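PDB 1Q8B: protein yjcS from Bacillus subtilis, which is of unknown function but belongs to the antibiotic biosynthesis monooxygenase family and is probably an enzyme. Local coordinates for residues Leu28-Glu39 with His52-Ile63. Numbering follows the deposited sequence.
Sequences LNEIMKEFKKLE and HAYPLEPSERKI
Glu39, at one end of the contact, grips two consecutive residues of the edge strand with a single carboxylate. His52 ND1 donates to Glu39 OE1 over 2.8 Å in an almost straight bond (177°), lying in the imidazole plane and arriving on the syn side of the carboxylate. The other oxygen, Glu39 OE2, accepts the backbone N of Ala53 at 3.0 Å from one face of the carboxylate plane and Lys36 NZ at 3.1 Å from the opposite face. A bend at chi2 (-57°) turns the Lys36 chain toward the strand, setting NZ between Glu39 OE2 and Ala53 O, to which it donates over 2.8 Å. Both backbone polar atoms of Ala53 are thus taken by helix side chains, one carboxylate and one ammonium.

Beyond this polar end the interface becomes apolar. Ile63, on the neighbouring strand, lays its CD1 over one face of the Phe35 ring, 3.9 Å from the centroid, in a CH-pi contact, while Ile31 CG2 meets the same methyl. The selenomethionine Met32 curls at chi2 and chi3, bringing SE and CE against the Pro55 ring. Leu28 CD2 reaches Pro58 CA at 3.8 Å. Further out, Arg61 donates from NH2 to the carbonyls of Ser24 and Lys26, placing its guanidinium beside the start of the helix.

Segment 28-39 runs nearly antiparallel (168°) to strand 52-55, over the antiparallel sheet of the ferredoxin-like fold expected for this family. Apolar packing thus ends in a polar grip, whose lysine and histidine would probably stabilise ionised Glu39.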
# COMPACT_ATOMS: atom_id res chain seq x y z
N LEU A 28 -17.06 -18.95 -7.02
CA LEU A 28 -16.85 -17.68 -7.71
C LEU A 28 -17.70 -16.54 -7.12
O LEU A 28 -17.25 -15.40 -7.07
CB LEU A 28 -17.15 -17.84 -9.20
CG LEU A 28 -16.95 -16.62 -10.12
CD1 LEU A 28 -15.49 -16.15 -10.08
CD2 LEU A 28 -17.35 -16.99 -11.54
N ASN A 29 -18.91 -16.86 -6.69
CA ASN A 29 -19.79 -15.85 -6.11
C ASN A 29 -19.22 -15.38 -4.78
O ASN A 29 -19.19 -14.19 -4.50
CB ASN A 29 -21.20 -16.41 -5.87
CG ASN A 29 -21.82 -16.99 -7.12
OD1 ASN A 29 -21.95 -16.31 -8.14
ND2 ASN A 29 -22.21 -18.26 -7.05
N GLU A 30 -18.78 -16.33 -3.96
CA GLU A 30 -18.20 -16.00 -2.67
C GLU A 30 -17.00 -15.08 -2.90
O GLU A 30 -16.84 -14.06 -2.23
CB GLU A 30 -17.74 -17.26 -1.94
CG GLU A 30 -18.85 -18.23 -1.55
CD GLU A 30 -18.33 -19.40 -0.72
OE1 GLU A 30 -19.14 -20.30 -0.40
OE2 GLU A 30 -17.12 -19.43 -0.38
N ILE A 31 -16.16 -15.47 -3.86
CA ILE A 31 -14.97 -14.69 -4.18
C ILE A 31 -15.34 -13.29 -4.64
O ILE A 31 -14.76 -12.31 -4.18
CB ILE A 31 -14.13 -15.39 -5.29
CG1 ILE A 31 -13.58 -16.72 -4.75
CG2 ILE A 31 -13.01 -14.47 -5.75
CD1 ILE A 31 -12.93 -17.61 -5.80
N MSE A 32 -16.32 -13.18 -5.54
CA MSE A 32 -16.73 -11.88 -6.03
C MSE A 32 -17.27 -10.96 -4.94
O MSE A 32 -17.14 -9.75 -5.03
CB MSE A 32 -17.74 -12.01 -7.16
CG MSE A 32 -17.11 -12.38 -8.49
SE MSE A 32 -15.59 -11.23 -8.97
CE MSE A 32 -16.44 -9.49 -8.79
N LYS A 33 -17.90 -11.53 -3.91
CA LYS A 33 -18.42 -10.71 -2.82
C LYS A 33 -17.27 -10.00 -2.13
O LYS A 33 -17.40 -8.84 -1.72
CB LYS A 33 -19.18 -11.56 -1.80
CG LYS A 33 -20.59 -11.93 -2.24
CD LYS A 33 -21.32 -12.72 -1.17
CE LYS A 33 -22.78 -12.93 -1.55
NZ LYS A 33 -22.94 -13.64 -2.86
N GLU A 34 -16.15 -10.69 -1.99
CA GLU A 34 -14.97 -10.11 -1.37
C GLU A 34 -14.44 -8.99 -2.24
O GLU A 34 -14.00 -7.95 -1.75
CB GLU A 34 -13.88 -11.17 -1.16
CG GLU A 34 -14.11 -12.00 0.08
CD GLU A 34 -14.23 -11.13 1.33
OE1 GLU A 34 -13.22 -10.52 1.73
OE2 GLU A 34 -15.34 -11.06 1.89
N PHE A 35 -14.48 -9.20 -3.56
CA PHE A 35 -14.01 -8.17 -4.47
C PHE A 35 -14.97 -6.98 -4.51
O PHE A 35 -14.54 -5.85 -4.74
CB PHE A 35 -13.78 -8.76 -5.86
CG PHE A 35 -12.43 -9.40 -6.01
CD1 PHE A 35 -12.18 -10.66 -5.51
CD2 PHE A 35 -11.38 -8.69 -6.58
CE1 PHE A 35 -10.91 -11.21 -5.55
CE2 PHE A 35 -10.11 -9.22 -6.63
CZ PHE A 35 -9.87 -10.48 -6.12
N LYS A 36 -16.25 -7.22 -4.28
CA LYS A 36 -17.20 -6.12 -4.27
C LYS A 36 -17.00 -5.28 -3.02
O LYS A 36 -17.12 -4.05 -3.07
CB LYS A 36 -18.63 -6.64 -4.36
CG LYS A 36 -18.98 -7.15 -5.75
CD LYS A 36 -18.76 -6.04 -6.78
CE LYS A 36 -18.76 -6.55 -8.21
NZ LYS A 36 -18.49 -5.42 -9.15
N LYS A 37 -16.69 -5.92 -1.90
CA LYS A 37 -16.45 -5.17 -0.68
C LYS A 37 -15.18 -4.35 -0.87
O LYS A 37 -15.12 -3.18 -0.48
CB LYS A 37 -16.30 -6.11 0.52
CG LYS A 37 -17.56 -6.91 0.84
CD LYS A 37 -17.55 -7.44 2.27
CE LYS A 37 -16.31 -8.25 2.56
NZ LYS A 37 -16.21 -8.63 4.01
N LEU A 38 -14.17 -4.97 -1.48
CA LEU A 38 -12.91 -4.29 -1.74
C LEU A 38 -13.16 -3.11 -2.67
O LEU A 38 -12.64 -2.02 -2.45
CB LEU A 38 -11.90 -5.24 -2.40
CG LEU A 38 -10.60 -4.58 -2.86
CD1 LEU A 38 -9.85 -4.01 -1.67
CD2 LEU A 38 -9.75 -5.61 -3.60
N GLU A 39 -13.96 -3.33 -3.71
CA GLU A 39 -14.29 -2.29 -4.67
C GLU A 39 -14.95 -1.11 -3.97
O GLU A 39 -14.64 0.05 -4.25
CB GLU A 39 -15.22 -2.83 -5.76
CG GLU A 39 -15.86 -1.73 -6.60
CD GLU A 39 -16.49 -2.23 -7.89
OE1 GLU A 39 -17.19 -1.44 -8.55
OE2 GLU A 39 -16.28 -3.41 -8.26
N HIS A 52 -13.10 -0.98 -10.48
CA HIS A 52 -14.23 -1.87 -10.72
C HIS A 52 -13.72 -3.28 -11.00
O HIS A 52 -12.77 -3.47 -11.76
CB HIS A 52 -15.05 -1.36 -11.90
CG HIS A 52 -16.32 -2.13 -12.15
ND1 HIS A 52 -17.28 -2.31 -11.18
CD2 HIS A 52 -16.77 -2.76 -13.26
CE1 HIS A 52 -18.28 -3.01 -11.69
NE2 HIS A 52 -18.00 -3.30 -12.94
N ALA A 53 -14.34 -4.26 -10.36
CA ALA A 53 -13.96 -5.65 -10.53
C ALA A 53 -15.15 -6.46 -11.04
O ALA A 53 -16.28 -6.22 -10.63
CB ALA A 53 -13.47 -6.22 -9.20
N TYR A 54 -14.89 -7.40 -11.95
CA TYR A 54 -15.95 -8.24 -12.47
C TYR A 54 -15.36 -9.54 -12.98
O TYR A 54 -14.21 -9.60 -13.42
CB TYR A 54 -16.72 -7.50 -13.58
CG TYR A 54 -16.05 -7.48 -14.92
CD1 TYR A 54 -16.19 -8.55 -15.81
CD2 TYR A 54 -15.29 -6.39 -15.32
CE1 TYR A 54 -15.58 -8.53 -17.07
CE2 TYR A 54 -14.68 -6.35 -16.57
CZ TYR A 54 -14.83 -7.43 -17.44
OH TYR A 54 -14.22 -7.39 -18.67
N PRO A 55 -16.14 -10.63 -12.91
CA PRO A 55 -15.68 -11.95 -13.35
C PRO A 55 -15.83 -12.24 -14.84
O PRO A 55 -16.80 -11.80 -15.46
CB PRO A 55 -16.53 -12.90 -12.52
CG PRO A 55 -17.87 -12.19 -12.54
CD PRO A 55 -17.50 -10.72 -12.33
N LEU A 56 -14.87 -12.96 -15.40
CA LEU A 56 -14.96 -13.38 -16.79
C LEU A 56 -15.93 -14.56 -16.70
O LEU A 56 -16.53 -14.77 -15.66
CB LEU A 56 -13.60 -13.85 -17.33
CG LEU A 56 -12.50 -12.82 -17.63
CD1 LEU A 56 -13.01 -11.80 -18.63
CD2 LEU A 56 -12.08 -12.11 -16.35
N GLU A 57 -16.08 -15.34 -17.78
CA GLU A 57 -16.98 -16.49 -17.73
C GLU A 57 -16.51 -17.43 -16.63
O GLU A 57 -15.31 -17.61 -16.43
CB GLU A 57 -17.03 -17.21 -19.08
CG GLU A 57 -17.70 -16.40 -20.17
CD GLU A 57 -19.15 -16.09 -19.87
OE1 GLU A 57 -19.74 -15.21 -20.54
OE2 GLU A 57 -19.72 -16.72 -18.95
N PRO A 58 -17.45 -18.04 -15.91
CA PRO A 58 -17.14 -18.97 -14.82
C PRO A 58 -16.02 -19.97 -15.13
O PRO A 58 -15.10 -20.14 -14.34
CB PRO A 58 -18.47 -19.65 -14.56
CG PRO A 58 -19.44 -18.54 -14.83
CD PRO A 58 -18.91 -17.94 -16.11
N SER A 59 -16.10 -20.62 -16.29
CA SER A 59 -15.09 -21.61 -16.67
C SER A 59 -13.67 -21.05 -16.70
O SER A 59 -12.71 -21.79 -16.51
CB SER A 59 -15.42 -22.20 -18.04
OG SER A 59 -15.43 -21.19 -19.04
N GLU A 60 -13.54 -19.74 -16.92
CA GLU A 60 -12.23 -19.10 -16.98
C GLU A 60 -11.55 -19.00 -15.64
O GLU A 60 -10.32 -19.03 -15.56
CB GLU A 60 -12.35 -17.70 -17.57
CG GLU A 60 -12.74 -17.64 -19.03
CD GLU A 60 -11.71 -18.30 -19.93
OE1 GLU A 60 -10.52 -17.91 -19.86
OE2 GLU A 60 -12.09 -19.20 -20.71
N ARG A 61 -12.33 -18.86 -14.57
CA ARG A 61 -11.78 -18.70 -13.23
C ARG A 61 -10.81 -17.51 -13.25
O ARG A 61 -9.63 -17.63 -12.90
CB ARG A 61 -11.06 -19.98 -12.78
CG ARG A 61 -11.99 -21.16 -12.58
CD ARG A 61 -12.96 -20.93 -11.44
NE ARG A 61 -12.30 -21.05 -10.14
CZ ARG A 61 -12.93 -20.96 -8.97
NH1 ARG A 61 -14.24 -20.74 -8.93
NH2 ARG A 61 -12.24 -21.08 -7.84
N LYS A 62 -11.33 -16.36 -13.70
CA LYS A 62 -10.54 -15.14 -13.79
C LYS A 62 -11.40 -13.94 -13.41
O LYS A 62 -12.63 -13.98 -13.52
CB LYS A 62 -10.00 -14.94 -15.21
CG LYS A 62 -8.91 -15.91 -15.61
CD LYS A 62 -8.58 -15.76 -17.09
CE LYS A 62 -7.34 -16.56 -17.45
NZ LYS A 62 -7.43 -17.94 -16.91
N ILE A 63 -10.74 -12.88 -12.95
CA ILE A 63 -11.42 -11.66 -12.54
C ILE A 63 -10.72 -10.49 -13.22
O ILE A 63 -9.49 -10.43 -13.23
CB ILE A 63 -11.38 -11.47 -11.01
CG1 ILE A 63 -12.16 -12.60 -10.33
CG2 ILE A 63 -11.96 -10.11 -10.63
CD1 ILE A 63 -12.05 -12.60 -8.83